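Local structure of 3,4-dihydroxy-2-butanone 4-phosphate synthase (Candida albicans, 1TKS) at the interface of chains A and B. The protein catalyses the conversion of D-ribulose 5-phosphate to formate and 3,4-dihydroxy-2-butanone 4-phosphate, a step of riboflavin biosynthesis. Sequence-based numbering; all coordinates share one arbitrary frame. Chains: chain A/B, 3,4-dihydroxy-2-butanone 4-phosphate synthase.

Contact 1: the interface of chains A and B. Residues chain A 51, 55-57, 101, 106, 128, 130; chain B 51, 54-57, 101, 106, 130.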
# COMPACT_ATOMS: atom_id res chain seq x y z
N VAL A 51 9.20 -0.61 -2.41
CA VAL A 51 7.92 -1.02 -2.97
C VAL A 51 8.06 -2.32 -3.76
O VAL A 51 7.22 -3.21 -3.64
CB VAL A 51 7.33 0.09 -3.88
CG1 VAL A 51 6.08 -0.41 -4.59
CG2 VAL A 51 6.98 1.31 -3.03
N SER A 55 5.03 -5.29 0.57
CA SER A 55 3.59 -5.30 0.40
C SER A 55 3.12 -4.02 -0.29
O SER A 55 2.00 -3.97 -0.80
CB SER A 55 2.89 -5.38 1.76
OG SER A 55 2.89 -4.11 2.39
N GLY A 56 3.95 -2.99 -0.27
CA GLY A 56 3.58 -1.73 -0.89
C GLY A 56 2.77 -0.83 0.01
O GLY A 56 2.50 0.32 -0.33
N TYR A 57 2.37 -1.34 1.17
CA TYR A 57 1.60 -0.56 2.14
C TYR A 57 2.66 0.14 2.98
O TYR A 57 2.87 -0.17 4.16
CB TYR A 57 0.75 -1.51 3.01
CG TYR A 57 -0.53 -0.91 3.57
CD1 TYR A 57 -1.53 -0.42 2.73
CD2 TYR A 57 -0.75 -0.87 4.95
CE1 TYR A 57 -2.72 0.10 3.24
CE2 TYR A 57 -1.94 -0.35 5.47
CZ TYR A 57 -2.91 0.13 4.62
OH TYR A 57 -4.09 0.63 5.13
N ILE A 101 1.24 8.60 -5.50
CA ILE A 101 1.56 7.18 -5.40
C ILE A 101 2.93 6.79 -5.99
O ILE A 101 3.51 5.78 -5.61
CB ILE A 101 0.43 6.33 -6.06
CG1 ILE A 101 0.47 4.89 -5.53
CG2 ILE A 101 0.56 6.33 -7.57
CD1 ILE A 101 -0.26 4.72 -4.21
N ARG A 106 6.05 9.36 -3.11
CA ARG A 106 6.04 8.75 -1.79
C ARG A 106 7.35 9.01 -1.06
O ARG A 106 7.35 9.21 0.15
CB ARG A 106 5.74 7.25 -1.89
CG ARG A 106 4.28 6.97 -2.22
CD ARG A 106 3.81 5.61 -1.72
NE ARG A 106 4.00 4.56 -2.71
CZ ARG A 106 3.63 3.29 -2.54
NH1 ARG A 106 3.04 2.91 -1.41
NH2 ARG A 106 3.82 2.41 -3.51
N HIS A 128 -1.24 9.23 0.02
CA HIS A 128 -0.75 7.90 -0.31
C HIS A 128 0.33 7.35 0.62
O HIS A 128 0.90 6.29 0.36
CB HIS A 128 -0.28 7.87 -1.77
CG HIS A 128 -1.36 8.21 -2.75
ND1 HIS A 128 -1.80 9.50 -2.95
CD2 HIS A 128 -2.12 7.43 -3.54
CE1 HIS A 128 -2.79 9.50 -3.83
NE2 HIS A 128 -3.00 8.25 -4.21
N LEU A 130 1.17 6.38 4.70
CA LEU A 130 0.53 6.02 5.98
C LEU A 130 1.42 6.32 7.19
O LEU A 130 2.25 5.48 7.57
CB LEU A 130 0.18 4.52 5.97
CG LEU A 130 -0.83 4.03 4.92
CD1 LEU A 130 -0.29 2.79 4.21
CD2 LEU A 130 -2.16 3.72 5.60
N VAL B 51 -0.34 -7.37 -5.95
CA VAL B 51 0.69 -6.72 -5.15
C VAL B 51 2.06 -6.80 -5.81
O VAL B 51 2.79 -5.81 -5.87
CB VAL B 51 0.77 -7.34 -3.73
CG1 VAL B 51 1.97 -6.80 -2.97
CG2 VAL B 51 -0.51 -7.01 -2.96
N SER B 54 2.32 -4.18 -8.69
CA SER B 54 1.75 -2.85 -8.48
C SER B 54 2.40 -2.09 -7.34
O SER B 54 3.37 -2.54 -6.73
CB SER B 54 0.26 -2.99 -8.18
OG SER B 54 0.08 -3.42 -6.84
N SER B 55 1.84 -0.91 -7.05
CA SER B 55 2.33 -0.06 -5.98
C SER B 55 2.06 -0.66 -4.62
O SER B 55 2.64 -0.23 -3.63
CB SER B 55 1.65 1.31 -6.04
OG SER B 55 0.34 1.22 -5.47
N GLY B 56 1.16 -1.64 -4.57
CA GLY B 56 0.83 -2.27 -3.31
C GLY B 56 -0.20 -1.52 -2.48
O GLY B 56 -0.69 -2.04 -1.48
N TYR B 57 -0.51 -0.28 -2.88
CA TYR B 57 -1.51 0.53 -2.18
C TYR B 57 -2.84 0.05 -2.75
O TYR B 57 -3.48 0.75 -3.53
CB TYR B 57 -1.28 2.02 -2.50
CG TYR B 57 -1.73 2.98 -1.43
CD1 TYR B 57 -1.16 2.95 -0.16
CD2 TYR B 57 -2.71 3.95 -1.68
CE1 TYR B 57 -1.55 3.85 0.83
CE2 TYR B 57 -3.11 4.86 -0.70
CZ TYR B 57 -2.52 4.80 0.55
OH TYR B 57 -2.89 5.69 1.54
N ILE B 101 -2.28 -7.63 6.44
CA ILE B 101 -1.53 -7.22 5.25
C ILE B 101 -1.16 -8.37 4.29
O ILE B 101 -0.81 -8.13 3.13
CB ILE B 101 -0.25 -6.45 5.68
CG1 ILE B 101 0.46 -5.84 4.47
CG2 ILE B 101 0.69 -7.38 6.43
CD1 ILE B 101 -0.37 -4.82 3.73
N ARG B 106 -5.70 -9.66 2.81
CA ARG B 106 -6.22 -8.58 1.98
C ARG B 106 -7.24 -9.10 0.98
O ARG B 106 -8.22 -8.41 0.69
CB ARG B 106 -5.08 -7.82 1.27
CG ARG B 106 -4.40 -6.82 2.19
CD ARG B 106 -3.63 -5.74 1.45
NE ARG B 106 -2.29 -6.16 1.05
CZ ARG B 106 -1.42 -5.35 0.45
NH1 ARG B 106 -1.77 -4.10 0.17
NH2 ARG B 106 -0.21 -5.78 0.12
N LEU B 130 -7.83 -0.31 1.63
CA LEU B 130 -8.31 1.05 1.42
C LEU B 130 -9.59 1.10 0.58
O LEU B 130 -9.53 1.16 -0.65
CB LEU B 130 -7.21 1.88 0.73
CG LEU B 130 -5.90 2.10 1.50
CD1 LEU B 130 -4.71 1.75 0.60
CD2 LEU B 130 -5.80 3.55 1.97

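Contact 2: the interface of chains A and B. Residues chain A 89-90, 126-127, 129; chain B 57, 75-76, 85, 87.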
# COMPACT_ATOMS: atom_id res chain seq x y z
N ILE A 89 -4.27 9.85 9.79
CA ILE A 89 -4.91 10.08 8.50
C ILE A 89 -3.76 10.07 7.49
O ILE A 89 -2.66 10.51 7.81
CB ILE A 89 -5.62 11.46 8.47
CG1 ILE A 89 -6.35 11.63 7.15
CG2 ILE A 89 -4.60 12.57 8.67
CD1 ILE A 89 -7.33 12.79 7.13
N THR A 90 -4.00 9.55 6.29
CA THR A 90 -2.95 9.49 5.28
C THR A 90 -2.64 10.87 4.71
O THR A 90 -3.42 11.80 4.86
CB THR A 90 -3.33 8.52 4.15
OG1 THR A 90 -4.56 8.94 3.55
CG2 THR A 90 -3.48 7.11 4.69
N PRO A 126 -6.75 13.20 2.61
CA PRO A 126 -5.90 12.00 2.70
C PRO A 126 -4.83 11.97 1.60
O PRO A 126 -4.81 12.83 0.71
CB PRO A 126 -6.91 10.86 2.55
CG PRO A 126 -7.94 11.46 1.65
CD PRO A 126 -8.13 12.84 2.24
N GLY A 127 -3.95 10.98 1.68
CA GLY A 127 -2.89 10.85 0.70
C GLY A 127 -2.49 9.42 0.42
O GLY A 127 -3.30 8.50 0.59
N ILE A 129 0.62 8.09 1.69
CA ILE A 129 1.59 7.66 2.69
C ILE A 129 0.83 7.45 4.00
O ILE A 129 -0.05 8.25 4.34
CB ILE A 129 2.72 8.69 2.90
CG1 ILE A 129 3.79 8.50 1.83
CG2 ILE A 129 3.33 8.56 4.29
CD1 ILE A 129 3.27 8.63 0.42
N TYR B 57 -0.51 -0.28 -2.88
CA TYR B 57 -1.51 0.53 -2.18
C TYR B 57 -2.84 0.05 -2.75
O TYR B 57 -3.48 0.75 -3.53
CB TYR B 57 -1.28 2.02 -2.50
CG TYR B 57 -1.73 2.98 -1.43
CD1 TYR B 57 -1.16 2.95 -0.16
CD2 TYR B 57 -2.71 3.95 -1.68
CE1 TYR B 57 -1.55 3.85 0.83
CE2 TYR B 57 -3.11 4.86 -0.70
CZ TYR B 57 -2.52 4.80 0.55
OH TYR B 57 -2.89 5.69 1.54
N MET B 75 -12.50 9.08 5.07
CA MET B 75 -11.40 9.20 6.01
C MET B 75 -11.40 10.60 6.63
O MET B 75 -11.10 10.77 7.81
CB MET B 75 -10.08 8.94 5.30
CG MET B 75 -8.92 8.73 6.23
SD MET B 75 -7.46 8.38 5.26
CE MET B 75 -7.67 6.62 4.94
N LEU B 76 -11.74 11.59 5.81
CA LEU B 76 -11.79 12.98 6.26
C LEU B 76 -13.24 13.46 6.26
O LEU B 76 -13.87 13.56 5.20
CB LEU B 76 -10.94 13.86 5.34
CG LEU B 76 -10.61 15.29 5.78
CD1 LEU B 76 -11.84 16.19 5.67
CD2 LEU B 76 -10.09 15.26 7.21
N THR B 85 -8.33 10.22 -4.12
CA THR B 85 -8.88 10.55 -2.81
C THR B 85 -10.22 9.86 -2.55
O THR B 85 -10.42 8.72 -2.97
CB THR B 85 -9.03 12.09 -2.64
OG1 THR B 85 -9.46 12.39 -1.30
CG2 THR B 85 -10.02 12.65 -3.63
N TYR B 87 -11.17 8.51 -0.09
CA TYR B 87 -10.88 7.30 0.68
C TYR B 87 -11.79 7.23 1.89
O TYR B 87 -12.28 8.26 2.36
CB TYR B 87 -9.44 7.31 1.20
CG TYR B 87 -8.36 7.32 0.15
CD1 TYR B 87 -7.86 8.52 -0.35
CD2 TYR B 87 -7.82 6.13 -0.31
CE1 TYR B 87 -6.84 8.53 -1.29
CE2 TYR B 87 -6.79 6.12 -1.25
CZ TYR B 87 -6.31 7.33 -1.73
OH TYR B 87 -5.29 7.33 -2.65
O HOH W 1 -5.38 6.98 1.80
O HOH W 2 -6.99 13.90 -1.08

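Contact 1: the interface of chains A and B
Two copies of one backbone turn meet across the two-fold axis of the deposited dimer; each turn is gripped by Arg106 of its own chain, at the Gly56 carbonyl, and by Arg106 of the partner, at the Ser55 carbonyl. The tight part lies where the glycines touch, A:Gly56 CA standing 3.7 Å from B:Gly56 CA. Beside it, A:Arg106 NH2 gives a hydrogen bond of 2.9 Å to the carbonyl B:Ser55 O, entering on a lone pair at a C=O...N angle of 123°. The other terminal nitrogen, A:Arg106 NH1, turns inward to A:Gly56 O at 2.9 Å. Both oxygens lie at the guanidinium edge, in its plane, so the two bonds fix its rotation; a chain bent at chi3 (-90°) brings it there. B:Arg106 repeats this at A:Ser55 O, and its guanidinium also carries CD1 of B:Ile101 over one face.

The hydroxyls of A:Ser55 and B:Ser55 take the crowded position between N and C (chi1 79° in both), where A:Ser55 OG accepts the amide A:Tyr57 N at 3.1 Å and stiffens the turn. Next to it the packing is apolar: A:Ile101 CD1 crosses obliquely onto B:Tyr57 CB at 3.4 Å. The B:Tyr57 ring has B:Leu130 CD1 centred over one face, A:His128 CB higher and towards the rim of the other, and A:Leu130 CD1 tip to tip with its CE1 at 3.8 Å.

The fit loosens at B:Val51 and B:Ser54, which bury little surface. Opposite, the methyl A:Val51 CG1 lies 3.6 Å from B:Ser55 O, the oxygen that A:Arg106 also grips.

In the fold, the turn links helix 44-52 to strand 59-63; the arginine comes from helix 103-114, and the leucine from strand 129-134.

Contact 2: the interface of chains A and B
In this DHBP synthase family enzyme, a cis-proline segment of chain A lies against loops of chain B, one of which carries a residue that binds D-ribulose 5-phosphate. A:Pro126, which follows a cis peptide bond, presents the CB and CG corner of its ring obliquely to B:Tyr87, with CG 3.6 Å from ring atom CD1. The same proline edge crosses B:Thr85, a residue of the D-ribulose 5-phosphate site. That threonine is poorly ordered here, so its side-chain placement is approximate; water 2 joins its hydroxyl to the carbonyl A:Pro126 O.

B:Met75 comes at the proline from another side. Its chain leaves with CG anti to the backbone N (chi1 -167°) and bends at chi3 (-82°), so that the sulfur rather than the terminal methyl makes the nearest contacts: B:Met75 SD lies 3.7 Å from A:Pro126 CB. It is also 3.4 Å from the hydroxyl A:Thr90 OG1, and here B:Met75 and A:Thr90 cross at about a right angle. A:Ile89 slants across the methionine as well, and its CD1 reaches B:Leu76, which is poorly ordered.

A:Thr90 holds OG1 in the crowded position between N and C (chi1 58°), where it accepts the amide A:Gly127 N in a nearly straight bond of 2.8 Å. Its other branch, the methyl CG2, points tip to tip at the phenol of B:Tyr57. The phenol hydroxyl, B:Tyr57 OH, lies 3.0 Å from the carbonyl A:Gly127 O and can hydrogen-bond to it. Water 1 ties the group together: it lies 2.8 Å from B:Tyr57 OH and also pairs with A:Thr90 OG1 and A:Gly127 O. The water sits above the B:Tyr87 ring, over its centre, while the carbonyl B:Thr85 O lies towards the rim of the opposite face, so polar groups flank this aromatic ring on both sides.

The centres of contact 1 and contact 2 are about 12 Å apart, and B:Tyr57 belongs to both: its CB and ring pack mainly in contact 1, while the polar bonds of its hydroxyl belong to contact 2. On chain A the two are also continuous in sequence, since A:His128 and A:Leu130 of contact 1 alternate with A:Gly127 and A:Ile129 of contact 2. Two-fold symmetry repeats each with the chains exchanged, giving one extended seam. It runs from the axis to the loop carrying substrate-binding B:Thr85, so dimer packing may help to shape the active site, though the structure alone does not show this.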